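Local structure of M32 carboxypeptidase (Chitinophagaceae bacterium, 7A03) at residues Pro237-Thr250 with Glu268-Thr280. The protein is probably a metal-dependent carboxypeptidase of the M32 (Taq) family, removing amino acids from the C-terminal ends of peptides. Residues are numbered along the deposited sequence; the frame is centred on the assembly and turned at random. Where two conformers were deposited one is given.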
loop_
_atom_site.group_PDB
_atom_site.type_symbol
_atom_site.label_atom_id
_atom_site.label_comp_id
_atom_site.label_asym_id
_atom_site.label_seq_id
_atom_site.Cartn_x
_atom_site.Cartn_y
_atom_site.Cartn_z
ATOM N N PRO A 237 -4.580 10.137 -4.854
ATOM C CA PRO A 237 -3.116 10.161 -4.905
ATOM C C PRO A 237 -2.509 8.781 -5.118
ATOM O O PRO A 237 -2.955 7.778 -4.552
ATOM C CB PRO A 237 -2.732 10.731 -3.539
ATOM C CG PRO A 237 -3.888 11.631 -3.187
ATOM C CD PRO A 237 -5.119 10.941 -3.741
ATOM N N PHE A 238 -1.460 8.738 -5.924
ATOM C CA PHE A 238 -0.742 7.496 -6.176
ATOM C C PHE A 238 0.678 7.811 -6.621
ATOM O O PHE A 238 1.028 8.957 -6.905
ATOM C CB PHE A 238 -1.460 6.597 -7.208
ATOM C CG PHE A 238 -1.493 7.159 -8.621
ATOM C CD1 PHE A 238 -2.517 8.005 -9.022
ATOM C CD2 PHE A 238 -0.510 6.835 -9.527
ATOM C CE1 PHE A 238 -2.576 8.523 -10.322
ATOM C CE2 PHE A 238 -0.560 7.337 -10.834
ATOM C CZ PHE A 238 -1.592 8.193 -11.222
ATOM N N THR A 239 1.491 6.757 -6.668
ATOM C CA THR A 239 2.849 6.788 -7.178
ATOM C C THR A 239 2.942 5.755 -8.292
ATOM O O THR A 239 2.416 4.644 -8.164
ATOM C CB THR A 239 3.851 6.444 -6.052
ATOM O OG1 THR A 239 3.789 7.453 -5.042
ATOM C CG2 THR A 239 5.275 6.382 -6.575
ATOM N N THR A 240 3.605 6.118 -9.394
ATOM C CA THR A 240 3.823 5.192 -10.496
ATOM C C THR A 240 5.225 5.393 -11.035
ATOM O O THR A 240 5.709 6.525 -11.151
ATOM C CB THR A 240 2.776 5.375 -11.608
ATOM O OG1 THR A 240 2.893 4.305 -12.567
ATOM C CG2 THR A 240 2.946 6.718 -12.334
ATOM N N SER A 241 5.889 4.297 -11.364
ATOM C CA SER A 241 7.231 4.358 -11.918
ATOM C C SER A 241 7.239 3.742 -13.312
ATOM O O SER A 241 6.718 2.637 -13.519
ATOM C CB SER A 241 8.230 3.643 -11.017
ATOM O OG SER A 241 7.931 2.264 -10.950
ATOM N N PHE A 242 7.821 4.467 -14.265
ATOM C CA PHE A 242 8.029 3.973 -15.624
ATOM C C PHE A 242 9.418 3.387 -15.801
ATOM O O PHE A 242 9.719 2.816 -16.859
ATOM C CB PHE A 242 7.820 5.105 -16.652
ATOM C CG PHE A 242 6.527 5.857 -16.481
ATOM C CD1 PHE A 242 5.405 5.230 -15.949
ATOM C CD2 PHE A 242 6.427 7.186 -16.854
ATOM C CE1 PHE A 242 4.224 5.915 -15.765
ATOM C CE2 PHE A 242 5.233 7.877 -16.700
ATOM C CZ PHE A 242 4.126 7.248 -16.152
ATOM N N ASN A 243 10.259 3.519 -14.772
ATOM C CA ASN A 243 11.657 3.144 -14.609
ATOM C C ASN A 243 12.156 3.968 -13.420
ATOM O O ASN A 243 11.483 4.923 -13.006
ATOM C CB ASN A 243 12.471 3.421 -15.886
ATOM C CG ASN A 243 12.441 4.898 -16.291
ATOM O OD1 ASN A 243 13.227 5.696 -15.800
ATOM N ND2 ASN A 243 11.544 5.246 -17.220
ATOM N N PRO A 244 13.317 3.655 -12.849
ATOM C CA PRO A 244 13.765 4.414 -11.661
ATOM C C PRO A 244 14.045 5.887 -11.930
ATOM O O PRO A 244 14.126 6.685 -10.972
ATOM C CB PRO A 244 15.023 3.658 -11.215
ATOM C CG PRO A 244 14.859 2.265 -11.805
ATOM C CD PRO A 244 14.188 2.500 -13.130
ATOM N N LEU A 245 14.199 6.290 -13.193
ATOM C CA LEU A 245 14.454 7.680 -13.552
ATOM C C LEU A 245 13.189 8.417 -13.983
ATOM O O LEU A 245 13.270 9.540 -14.506
ATOM C CB LEU A 245 15.543 7.778 -14.631
ATOM C CG LEU A 245 16.884 7.189 -14.169
ATOM C CD1 LEU A 245 17.854 7.078 -15.331
ATOM C CD2 LEU A 245 17.497 8.031 -13.065
ATOM N N ASP A 246 12.012 7.810 -13.770
ATOM C CA ASP A 246 10.774 8.494 -14.137
ATOM C C ASP A 246 9.696 7.946 -13.200
ATOM O O ASP A 246 8.915 7.045 -13.547
ATOM C CB ASP A 246 10.417 8.290 -15.606
ATOM C CG ASP A 246 9.322 9.217 -16.076
ATOM O OD1 ASP A 246 8.705 9.897 -15.248
ATOM O OD2 ASP A 246 9.071 9.259 -17.308
ATOM N N VAL A 247 9.655 8.541 -12.010
ATOM C CA VAL A 247 8.793 8.103 -10.922
ATOM C C VAL A 247 7.885 9.268 -10.577
ATOM O O VAL A 247 8.350 10.290 -10.059
ATOM C CB VAL A 247 9.614 7.671 -9.703
ATOM C CG1 VAL A 247 8.654 7.272 -8.558
ATOM C CG2 VAL A 247 10.565 6.534 -10.076
ATOM N N ARG A 248 6.594 9.124 -10.850
ATOM C CA ARG A 248 5.653 10.234 -10.797
ATOM C C ARG A 248 4.667 10.037 -9.653
ATOM O O ARG A 248 4.265 8.904 -9.345
ATOM C CB ARG A 248 4.918 10.408 -12.143
ATOM C CG ARG A 248 5.901 10.557 -13.297
ATOM C CD ARG A 248 5.221 10.962 -14.596
ATOM N NE ARG A 248 6.169 10.914 -15.695
ATOM C CZ ARG A 248 5.873 11.253 -16.944
ATOM N NH1 ARG A 248 4.679 11.750 -17.232
ATOM N NH2 ARG A 248 6.786 11.111 -17.881
ATOM N N VAL A 249 4.307 11.146 -9.007
ATOM C CA VAL A 249 3.342 11.137 -7.915
ATOM C C VAL A 249 2.173 12.043 -8.254
ATOM O O VAL A 249 2.291 12.996 -9.033
ATOM C CB VAL A 249 3.990 11.558 -6.576
ATOM C CG1 VAL A 249 5.082 10.593 -6.209
ATOM C CG2 VAL A 249 4.523 12.991 -6.650
ATOM N N THR A 250 1.029 11.753 -7.655
ATOM C CA THR A 250 -0.101 12.663 -7.732
ATOM C C THR A 250 -0.563 13.033 -6.338
ATOM O O THR A 250 -0.272 12.343 -5.355
ATOM C CB THR A 250 -1.258 12.079 -8.559
ATOM O OG1 THR A 250 -1.829 10.959 -7.872
ATOM C CG2 THR A 250 -0.750 11.602 -9.924
ATOM N N GLU A 268 3.035 9.628 -0.611
ATOM C CA GLU A 268 3.502 9.274 -1.949
ATOM C C GLU A 268 5.005 9.469 -2.083
ATOM O O GLU A 268 5.678 8.656 -2.721
ATOM C CB GLU A 268 2.755 10.063 -3.028
ATOM C CG GLU A 268 1.247 9.909 -2.984
ATOM C CD GLU A 268 0.780 8.461 -3.003
ATOM O OE1 GLU A 268 1.442 7.610 -3.606
ATOM O OE2 GLU A 268 -0.264 8.170 -2.386
ATOM N N GLY A 269 5.552 10.526 -1.480
ATOM C CA GLY A 269 6.991 10.682 -1.465
ATOM C C GLY A 269 7.698 9.438 -0.970
ATOM O O GLY A 269 8.743 9.048 -1.502
ATOM N N GLY A 270 7.145 8.798 0.065
ATOM C CA GLY A 270 7.809 7.606 0.586
ATOM C C GLY A 270 7.862 6.476 -0.431
ATOM O O GLY A 270 8.917 5.833 -0.632
ATOM N N HIS A 271 6.727 6.250 -1.117
ATOM C CA HIS A 271 6.734 5.312 -2.255
ATOM C C HIS A 271 7.769 5.717 -3.308
ATOM O O HIS A 271 8.513 4.874 -3.852
ATOM C CB HIS A 271 5.377 5.298 -2.951
ATOM C CG HIS A 271 4.286 4.573 -2.220
ATOM N ND1 HIS A 271 4.431 3.303 -1.699
ATOM C CD2 HIS A 271 3.008 4.940 -1.972
ATOM C CE1 HIS A 271 3.281 2.919 -1.161
ATOM N NE2 HIS A 271 2.406 3.900 -1.304
ATOM N N ALA A 272 7.789 7.004 -3.641
ATOM C CA ALA A 272 8.576 7.460 -4.778
ATOM C C ALA A 272 10.064 7.358 -4.492
ATOM O O ALA A 272 10.847 7.015 -5.386
ATOM C CB ALA A 272 8.196 8.881 -5.155
ATOM N N LEU A 273 10.474 7.617 -3.248
ATOM C CA LEU A 273 11.884 7.501 -2.903
ATOM C C LEU A 273 12.341 6.057 -3.040
ATOM O O LEU A 273 13.467 5.785 -3.491
ATOM C CB LEU A 273 12.129 8.005 -1.477
ATOM C CG LEU A 273 11.941 9.499 -1.237
ATOM C CD1 LEU A 273 11.872 9.773 0.268
ATOM C CD2 LEU A 273 13.068 10.318 -1.900
ATOM N N TYR A 274 11.473 5.111 -2.644
ATOM C CA TYR A 274 11.790 3.706 -2.880
ATOM C C TYR A 274 11.992 3.429 -4.369
ATOM O O TYR A 274 13.003 2.838 -4.774
ATOM C CB TYR A 274 10.642 2.845 -2.340
ATOM C CG TYR A 274 10.871 1.349 -2.250
ATOM C CD1 TYR A 274 12.101 0.769 -2.554
ATOM C CD2 TYR A 274 9.842 0.523 -1.800
ATOM C CE1 TYR A 274 12.293 -0.608 -2.424
ATOM C CE2 TYR A 274 10.026 -0.854 -1.657
ATOM C CZ TYR A 274 11.258 -1.406 -1.967
ATOM O OH TYR A 274 11.419 -2.770 -1.813
ATOM N N GLU A 275 11.009 3.810 -5.195
ATOM C CA GLU A 275 11.109 3.531 -6.633
ATOM C C GLU A 275 12.344 4.184 -7.263
ATOM O O GLU A 275 13.000 3.583 -8.129
ATOM C CB GLU A 275 9.839 3.971 -7.348
ATOM C CG GLU A 275 8.635 3.094 -7.006
ATOM C CD GLU A 275 8.741 1.701 -7.618
ATOM O OE1 GLU A 275 9.266 1.571 -8.740
ATOM O OE2 GLU A 275 8.280 0.714 -7.001
ATOM N N GLN A 276 12.694 5.394 -6.822
ATOM C CA GLN A 276 13.877 6.070 -7.352
ATOM C C GLN A 276 15.166 5.423 -6.865
ATOM O O GLN A 276 16.240 5.716 -7.414
ATOM C CB GLN A 276 13.857 7.568 -7.037
ATOM C CG GLN A 276 12.815 8.319 -7.846
ATOM C CD GLN A 276 12.912 9.833 -7.698
ATOM O OE1 GLN A 276 13.337 10.336 -6.667
ATOM N NE2 GLN A 276 12.507 10.564 -8.727
ATOM N N GLY A 277 15.089 4.567 -5.845
ATOM C CA GLY A 277 16.265 3.868 -5.371
ATOM C C GLY A 277 16.499 2.470 -5.911
ATOM O O GLY A 277 17.535 1.866 -5.610
ATOM N N LEU A 278 15.586 1.938 -6.722
ATOM C CA LEU A 278 15.809 0.631 -7.329
ATOM C C LEU A 278 16.846 0.753 -8.451
ATOM O O LEU A 278 16.919 1.780 -9.130
ATOM C CB LEU A 278 14.495 0.069 -7.881
ATOM C CG LEU A 278 13.448 -0.256 -6.806
ATOM C CD1 LEU A 278 12.027 -0.268 -7.355
ATOM C CD2 LEU A 278 13.763 -1.564 -6.096
ATOM N N PRO A 279 17.682 -0.268 -8.650
ATOM C CA PRO A 279 18.794 -0.133 -9.611
ATOM C C PRO A 279 18.323 -0.184 -11.058
ATOM O O PRO A 279 17.558 -1.074 -11.450
ATOM C CB PRO A 279 19.723 -1.307 -9.272
ATOM C CG PRO A 279 18.888 -2.271 -8.487
ATOM C CD PRO A 279 17.738 -1.524 -7.879
ATOM N N THR A 280 18.815 0.770 -11.862
ATOM C CA THR A 280 18.465 0.798 -13.277
ATOM C C THR A 280 18.987 -0.425 -14.020
ATOM O O THR A 280 18.347 -0.878 -14.976
ATOM C CB THR A 280 18.954 2.093 -13.935
ATOM O OG1 THR A 280 20.361 2.238 -13.714
ATOM C CG2 THR A 280 18.235 3.277 -13.346
HETATM O O HOH W 1 16.350 7.558 -9.625
#
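The beta-hairpin formed by strands 239-241 and 247-250 lies on the helix that carries the HExxH motif, His267 to His271, and Thr239 reaches across to Glu268 of that motif. Thr239 OG1 donates to Glu268 OE1 at 2.8 Å, on the anti lone pair, away from the other carboxylate oxygen. The glutamate chain bends at chi2 (-53°), which lays its carboxylate alongside the backbone of Phe238, with OE1 3.1 Å from Phe238 C. The same hydroxyl also rests on His271, its OG1 3.4 Å from His271 CB. In M32 peptidases the two histidines of this motif typically bind the catalytic metal and the glutamate serves as general base; no metal is bound to them here, and the same roles are probable. Both strands run nearly along the helix axis, the outer strand 239-241 parallel to it and 247-250, the middle one, next to 229-233, antiparallel. Strand 247-250 makes the apolar contacts. Ala272 CB sits under two valines, 3.7 Å from Val249 CG1 and 3.8 Å from Val247 CG1. Val247 straddles the next turn: CG1, anti to the backbone N (chi1 178°), leans on Glu275 CB, while CG2 meets Gln276 CG at 3.6 Å. Gln276 OE1 accepts a hydrogen bond from the backbone N of Asp225. Further along, in the conformer given, Ser241 OG donates to Glu275 OE1 at 2.7 Å, coming from above the carboxylate, 57° out of its plane; the other oxygen, OE2, is hydrogen-bonded to His296. At the hairpin's tip, a type I turn from Asn243 to Asp246, the Pro244 ring presses on residues 278-280, CB 3.4 Å from Leu278 O, with Thr280 CG2 against Pro244 CG. One water donates to both Pro244 O and Gln276 O.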